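Local coordinates for Mlr7391 protein (PDB 3HK4) that is of unknown function but has an NTF2-like fold of the SnoaL family, and is possibly a polyketide cyclase, at residues A[93-105]-A[115-129]. Sequence-based numbering, arbitrary orientation. Where two conformers were deposited one is given.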
loop_
_atom_site.group_PDB
_atom_site.type_symbol
_atom_site.label_atom_id
_atom_site.label_comp_id
_atom_site.label_asym_id
_atom_site.label_seq_id
_atom_site.Cartn_x
_atom_site.Cartn_y
_atom_site.Cartn_z
ATOM N N ASN A 93 -13.449 -25.012 -6.694
ATOM C CA ASN A 93 -14.034 -25.367 -8.009
ATOM C C ASN A 93 -12.921 -25.234 -8.995
ATOM O O ASN A 93 -12.369 -24.147 -9.147
ATOM C CB ASN A 93 -15.190 -24.460 -8.414
ATOM C CG ASN A 93 -15.735 -24.777 -9.789
ATOM O OD1 ASN A 93 -14.971 -24.867 -10.735
ATOM N ND2 ASN A 93 -17.059 -24.888 -9.911
ATOM N N GLY A 94 -12.557 -26.323 -9.646
ATOM C CA GLY A 94 -11.511 -26.256 -10.653
ATOM C C GLY A 94 -10.151 -25.839 -10.112
ATOM O O GLY A 94 -9.677 -26.409 -9.184
ATOM N N ASP A 95 -9.545 -24.834 -10.749
ATOM C CA ASP A 95 -8.230 -24.262 -10.373
ATOM C C ASP A 95 -8.335 -23.150 -9.335
ATOM O O ASP A 95 -7.369 -22.400 -9.143
ATOM C CB ASP A 95 -7.481 -23.714 -11.641
ATOM C CG ASP A 95 -8.246 -22.537 -12.386
ATOM O OD1 ASP A 95 -9.438 -22.344 -12.171
ATOM O OD2 ASP A 95 -7.665 -21.838 -13.262
ATOM N N GLN A 96 -9.494 -23.019 -8.686
ATOM C CA GLN A 96 -9.687 -21.961 -7.735
ATOM C C GLN A 96 -10.353 -22.379 -6.451
ATOM O O GLN A 96 -11.050 -23.371 -6.386
ATOM C CB GLN A 96 -10.563 -20.874 -8.350
ATOM C CG GLN A 96 -10.057 -20.221 -9.636
ATOM C CD GLN A 96 -11.046 -19.167 -10.102
ATOM O OE1 GLN A 96 -12.273 -19.339 -9.993
ATOM N NE2 GLN A 96 -10.537 -18.092 -10.604
ATOM N N PHE A 97 -10.110 -21.580 -5.431
ATOM C CA PHE A 97 -10.802 -21.708 -4.162
ATOM C C PHE A 97 -11.151 -20.328 -3.600
ATOM O O PHE A 97 -10.545 -19.335 -3.934
ATOM C CB PHE A 97 -10.048 -22.542 -3.156
ATOM C CG PHE A 97 -8.793 -21.911 -2.621
ATOM C CD1 PHE A 97 -7.600 -22.100 -3.272
ATOM C CD2 PHE A 97 -8.795 -21.181 -1.451
ATOM C CE1 PHE A 97 -6.430 -21.549 -2.778
ATOM C CE2 PHE A 97 -7.648 -20.648 -0.949
ATOM C CZ PHE A 97 -6.441 -20.842 -1.633
ATOM N N ALA A 98 -12.224 -20.323 -2.816
ATOM C CA ALA A 98 -12.775 -19.162 -2.191
ATOM C C ALA A 98 -12.796 -19.335 -0.704
ATOM O O ALA A 98 -12.987 -20.468 -0.193
ATOM C CB ALA A 98 -14.277 -18.933 -2.702
ATOM N N LEU A 99 -12.629 -18.218 -0.013
ATOM C CA LEU A 99 -12.714 -18.135 1.432
ATOM C C LEU A 99 -13.615 -16.971 1.789
ATOM O O LEU A 99 -13.718 -15.997 1.066
ATOM C CB LEU A 99 -11.339 -17.883 2.065
ATOM C CG LEU A 99 -10.291 -18.969 1.894
ATOM C CD1 LEU A 99 -8.898 -18.501 2.377
ATOM C CD2 LEU A 99 -10.770 -20.181 2.657
ATOM N N ARG A 100 -14.281 -17.077 2.907
ATOM C CA ARG A 100 -15.128 -15.995 3.381
ATOM C C ARG A 100 -14.514 -15.524 4.709
ATOM O O ARG A 100 -14.252 -16.328 5.588
ATOM C CB ARG A 100 -16.570 -16.463 3.517
ATOM C CG ARG A 100 -17.598 -15.320 3.818
ATOM C CD ARG A 100 -17.739 -15.107 5.294
ATOM N NE ARG A 100 -18.852 -14.244 5.634
ATOM C CZ ARG A 100 -20.137 -14.608 5.602
ATOM N NH1 ARG A 100 -20.522 -15.829 5.214
ATOM N NH2 ARG A 100 -21.057 -13.721 5.957
ATOM N N PHE A 101 -14.253 -14.222 4.783
ATOM C CA PHE A 101 -13.597 -13.563 5.899
ATOM C C PHE A 101 -14.612 -12.663 6.532
ATOM O O PHE A 101 -15.236 -11.897 5.825
ATOM C CB PHE A 101 -12.476 -12.696 5.397
ATOM C CG PHE A 101 -11.410 -13.444 4.640
ATOM C CD1 PHE A 101 -10.410 -14.111 5.320
ATOM C CD2 PHE A 101 -11.377 -13.428 3.266
ATOM C CE1 PHE A 101 -9.405 -14.770 4.653
ATOM C CE2 PHE A 101 -10.404 -14.091 2.571
ATOM C CZ PHE A 101 -9.389 -14.760 3.256
ATOM N N LYS A 102 -14.806 -12.804 7.837
ATOM C CA LYS A 102 -15.693 -11.928 8.638
ATOM C C LYS A 102 -14.892 -11.573 9.894
ATOM O O LYS A 102 -14.582 -12.440 10.716
ATOM C CB LYS A 102 -17.050 -12.572 8.980
ATOM C CG LYS A 102 -18.105 -11.515 9.360
ATOM C CD LYS A 102 -19.391 -12.070 10.003
ATOM C CE LYS A 102 -20.382 -12.664 9.003
ATOM N NZ LYS A 102 -21.696 -13.043 9.694
ATOM N N PHE A 103 -14.502 -10.317 10.014
ATOM C CA PHE A 103 -13.689 -9.853 11.146
ATOM C C PHE A 103 -13.960 -8.402 11.500
ATOM O O PHE A 103 -14.303 -7.600 10.631
ATOM C CB PHE A 103 -12.197 -10.012 10.824
ATOM C CG PHE A 103 -11.765 -9.291 9.569
ATOM C CD1 PHE A 103 -11.879 -9.902 8.308
ATOM C CD2 PHE A 103 -11.241 -8.002 9.628
ATOM C CE1 PHE A 103 -11.469 -9.226 7.120
ATOM C CE2 PHE A 103 -10.838 -7.324 8.448
ATOM C CZ PHE A 103 -10.942 -7.947 7.199
ATOM N N ASP A 104 -13.832 -8.081 12.789
ATOM C CA ASP A 104 -13.928 -6.707 13.248
ATOM C C ASP A 104 -12.531 -6.148 13.167
ATOM O O ASP A 104 -11.564 -6.833 13.463
ATOM C CB ASP A 104 -14.484 -6.566 14.684
ATOM C CG ASP A 104 -16.004 -6.764 14.757
ATOM O OD1 ASP A 104 -16.661 -7.075 13.743
ATOM O OD2 ASP A 104 -16.558 -6.602 15.852
ATOM N N VAL A 105 -12.444 -4.879 12.800
ATOM C CA VAL A 105 -11.181 -4.209 12.643
ATOM C C VAL A 105 -11.351 -2.726 12.939
ATOM O O VAL A 105 -12.424 -2.159 12.717
ATOM C CB VAL A 105 -10.668 -4.382 11.168
ATOM C CG1 VAL A 105 -11.606 -3.772 10.209
ATOM C CG2 VAL A 105 -9.375 -3.715 10.988
ATOM N N THR A 115 -17.062 -4.029 11.026
ATOM C CA THR A 115 -16.995 -5.428 10.685
ATOM C C THR A 115 -16.780 -5.501 9.196
ATOM O O THR A 115 -17.523 -4.886 8.461
ATOM C CB THR A 115 -18.294 -6.156 11.041
ATOM O OG1 THR A 115 -18.401 -6.213 12.460
ATOM C CG2 THR A 115 -18.273 -7.554 10.510
HETATM N N MSE A 116 -15.757 -6.231 8.788
HETATM C CA MSE A 116 -15.483 -6.469 7.405
HETATM C C MSE A 116 -16.083 -7.820 7.068
HETATM O O MSE A 116 -16.117 -8.728 7.900
HETATM C CB MSE A 116 -13.987 -6.447 7.154
HETATM C CG MSE A 116 -13.371 -5.063 7.399
HETATM SE SE MSE A 116 -14.189 -3.626 6.315
HETATM C CE MSE A 116 -13.172 -2.145 7.003
ATOM N N ASP A 117 -16.657 -7.926 5.880
ATOM C CA ASP A 117 -17.232 -9.192 5.454
ATOM C C ASP A 117 -16.902 -9.281 3.985
ATOM O O ASP A 117 -17.402 -8.508 3.168
ATOM C CB ASP A 117 -18.733 -9.170 5.737
ATOM C CG ASP A 117 -19.411 -10.517 5.559
ATOM O OD1 ASP A 117 -18.807 -11.501 5.098
ATOM O OD2 ASP A 117 -20.600 -10.605 5.883
ATOM N N GLU A 118 -15.976 -10.169 3.663
ATOM C CA GLU A 118 -15.536 -10.307 2.291
ATOM C C GLU A 118 -15.268 -11.736 1.852
ATOM O O GLU A 118 -15.118 -12.662 2.663
ATOM C CB GLU A 118 -14.312 -9.405 2.037
ATOM C CG GLU A 118 -13.177 -9.478 2.982
ATOM C CD GLU A 118 -11.941 -8.715 2.467
ATOM O OE1 GLU A 118 -12.124 -7.772 1.647
ATOM O OE2 GLU A 118 -10.804 -9.084 2.895
ATOM N N VAL A 119 -15.263 -11.901 0.533
ATOM C CA VAL A 119 -14.968 -13.153 -0.069
ATOM C C VAL A 119 -13.710 -12.924 -0.849
ATOM O O VAL A 119 -13.572 -11.947 -1.586
ATOM C CB VAL A 119 -16.113 -13.720 -0.983
ATOM C CG1 VAL A 119 -15.644 -14.927 -1.722
ATOM C CG2 VAL A 119 -17.363 -14.105 -0.115
ATOM N N GLY A 120 -12.794 -13.856 -0.667
ATOM C CA GLY A 120 -11.535 -13.886 -1.447
ATOM C C GLY A 120 -11.541 -15.058 -2.431
ATOM O O GLY A 120 -11.874 -16.172 -2.045
ATOM N N LEU A 121 -11.141 -14.829 -3.679
ATOM C CA LEU A 121 -11.062 -15.902 -4.677
ATOM C C LEU A 121 -9.623 -16.066 -5.115
ATOM O O LEU A 121 -9.006 -15.089 -5.547
ATOM C CB LEU A 121 -11.932 -15.575 -5.888
ATOM C CG LEU A 121 -12.098 -16.641 -6.959
ATOM C CD1 LEU A 121 -12.958 -17.848 -6.444
ATOM C CD2 LEU A 121 -12.754 -16.025 -8.177
ATOM N N TYR A 122 -9.101 -17.296 -5.010
ATOM C CA TYR A 122 -7.700 -17.552 -5.234
ATOM C C TYR A 122 -7.553 -18.453 -6.426
ATOM O O TYR A 122 -8.187 -19.451 -6.451
ATOM C CB TYR A 122 -7.069 -18.193 -4.007
ATOM C CG TYR A 122 -7.165 -17.284 -2.783
ATOM C CD1 TYR A 122 -8.251 -17.323 -1.950
ATOM C CD2 TYR A 122 -6.145 -16.384 -2.490
ATOM C CE1 TYR A 122 -8.357 -16.465 -0.850
ATOM C CE2 TYR A 122 -6.242 -15.513 -1.404
ATOM C CZ TYR A 122 -7.346 -15.564 -0.597
ATOM O OH TYR A 122 -7.430 -14.740 0.506
ATOM N N THR A 123 -6.766 -18.046 -7.403
ATOM C CA THR A 123 -6.474 -18.866 -8.593
ATOM C C THR A 123 -5.083 -19.513 -8.476
ATOM O O THR A 123 -4.093 -18.831 -8.181
ATOM C CB THR A 123 -6.462 -18.024 -9.821
ATOM O OG1 THR A 123 -7.725 -17.380 -9.934
ATOM C CG2 THR A 123 -6.188 -18.865 -11.060
ATOM N N VAL A 124 -5.017 -20.814 -8.759
ATOM C CA VAL A 124 -3.773 -21.593 -8.623
ATOM C C VAL A 124 -3.308 -22.085 -9.967
ATOM O O VAL A 124 -4.098 -22.627 -10.734
ATOM C CB VAL A 124 -4.007 -22.776 -7.720
ATOM C CG1 VAL A 124 -2.769 -23.649 -7.568
ATOM C CG2 VAL A 124 -4.472 -22.249 -6.310
ATOM N N LYS A 125 -2.031 -21.893 -10.248
ATOM C CA LYS A 125 -1.450 -22.328 -11.494
ATOM C C LYS A 125 -0.088 -22.900 -11.112
ATOM O O LYS A 125 0.693 -22.247 -10.452
ATOM C CB LYS A 125 -1.367 -21.148 -12.470
ATOM C CG LYS A 125 -0.762 -21.452 -13.820
ATOM C CD LYS A 125 -0.376 -20.152 -14.599
ATOM N N ASN A 126 0.151 -24.162 -11.433
ATOM C CA ASN A 126 1.446 -24.814 -11.146
ATOM C C ASN A 126 1.826 -24.744 -9.688
ATOM O O ASN A 126 2.944 -24.472 -9.357
ATOM C CB ASN A 126 2.559 -24.234 -12.016
ATOM C CG ASN A 126 2.331 -24.467 -13.492
ATOM O OD1 ASN A 126 1.836 -25.515 -13.899
ATOM N ND2 ASN A 126 2.700 -23.483 -14.311
ATOM N N GLY A 127 0.842 -24.929 -8.816
ATOM C CA GLY A 127 1.085 -24.994 -7.391
ATOM C C GLY A 127 1.208 -23.693 -6.646
ATOM O O GLY A 127 1.461 -23.708 -5.463
ATOM N N LYS A 128 0.990 -22.571 -7.327
ATOM C CA LYS A 128 1.160 -21.254 -6.723
ATOM C C LYS A 128 -0.054 -20.381 -6.981
ATOM O O LYS A 128 -0.735 -20.527 -7.995
ATOM C CB LYS A 128 2.394 -20.607 -7.341
ATOM C CG LYS A 128 3.756 -21.309 -7.069
ATOM C CD LYS A 128 4.311 -20.922 -5.701
ATOM C CE LYS A 128 5.610 -21.634 -5.355
ATOM N NZ LYS A 128 5.253 -22.906 -4.651
ATOM N N ILE A 129 -0.302 -19.443 -6.098
ATOM C CA ILE A 129 -1.467 -18.578 -6.230
ATOM C C ILE A 129 -1.040 -17.472 -7.168
ATOM O O ILE A 129 -0.126 -16.723 -6.856
ATOM C CB ILE A 129 -1.924 -18.013 -4.890
ATOM C CG1 ILE A 129 -2.461 -19.153 -4.001
ATOM C CG2 ILE A 129 -3.045 -16.927 -5.102
ATOM C CD1 ILE A 129 -2.643 -18.785 -2.539
HETATM O O HOH W 1 -4.916 -21.843 -13.185
#
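Phe97 and Phe103 both set CG between the backbone N and the carbonyl carbon (chi1 70° and 57°), which swings each ring across the neighbouring strand onto its hydrogen-bonded partner. Tyr122 CB thus lies over one face of the Phe97 ring, 3.7 Å from its centroid, while the two rings run nearly parallel but slide apart with little overlap. The selenomethionine Met116 meets Phe103 likewise, its CB 3.6 Å from that ring's centroid. Between these pairs Phe101 reaches over Gly120, which has no side chain to block it, and brings CZ edge-on to within 3.4 Å of Tyr122 OH. On the reverse face, Arg100 grips Asp117 side-on: NE lies 2.8 Å from OD1 and NH2 3.2 Å from OD2, with guanidinium and carboxylate planes 13° apart but stepped, so that both bonds are tilted out of the guanidinium plane. Farther along, Gln96 NE2 donates to Thr123 OG1 at 3.0 Å. A regular antiparallel ladder joins 96-105 to 115-125 as the arms of a beta hairpin. Within the curved sheet of this NTF2-like fold, strand 80-93 flanks the first arm and strand 128-135 the second, while helix 22-34 packs on the Phe97 and Tyr122 end of the aromatic face, where Phe29 meets both rings.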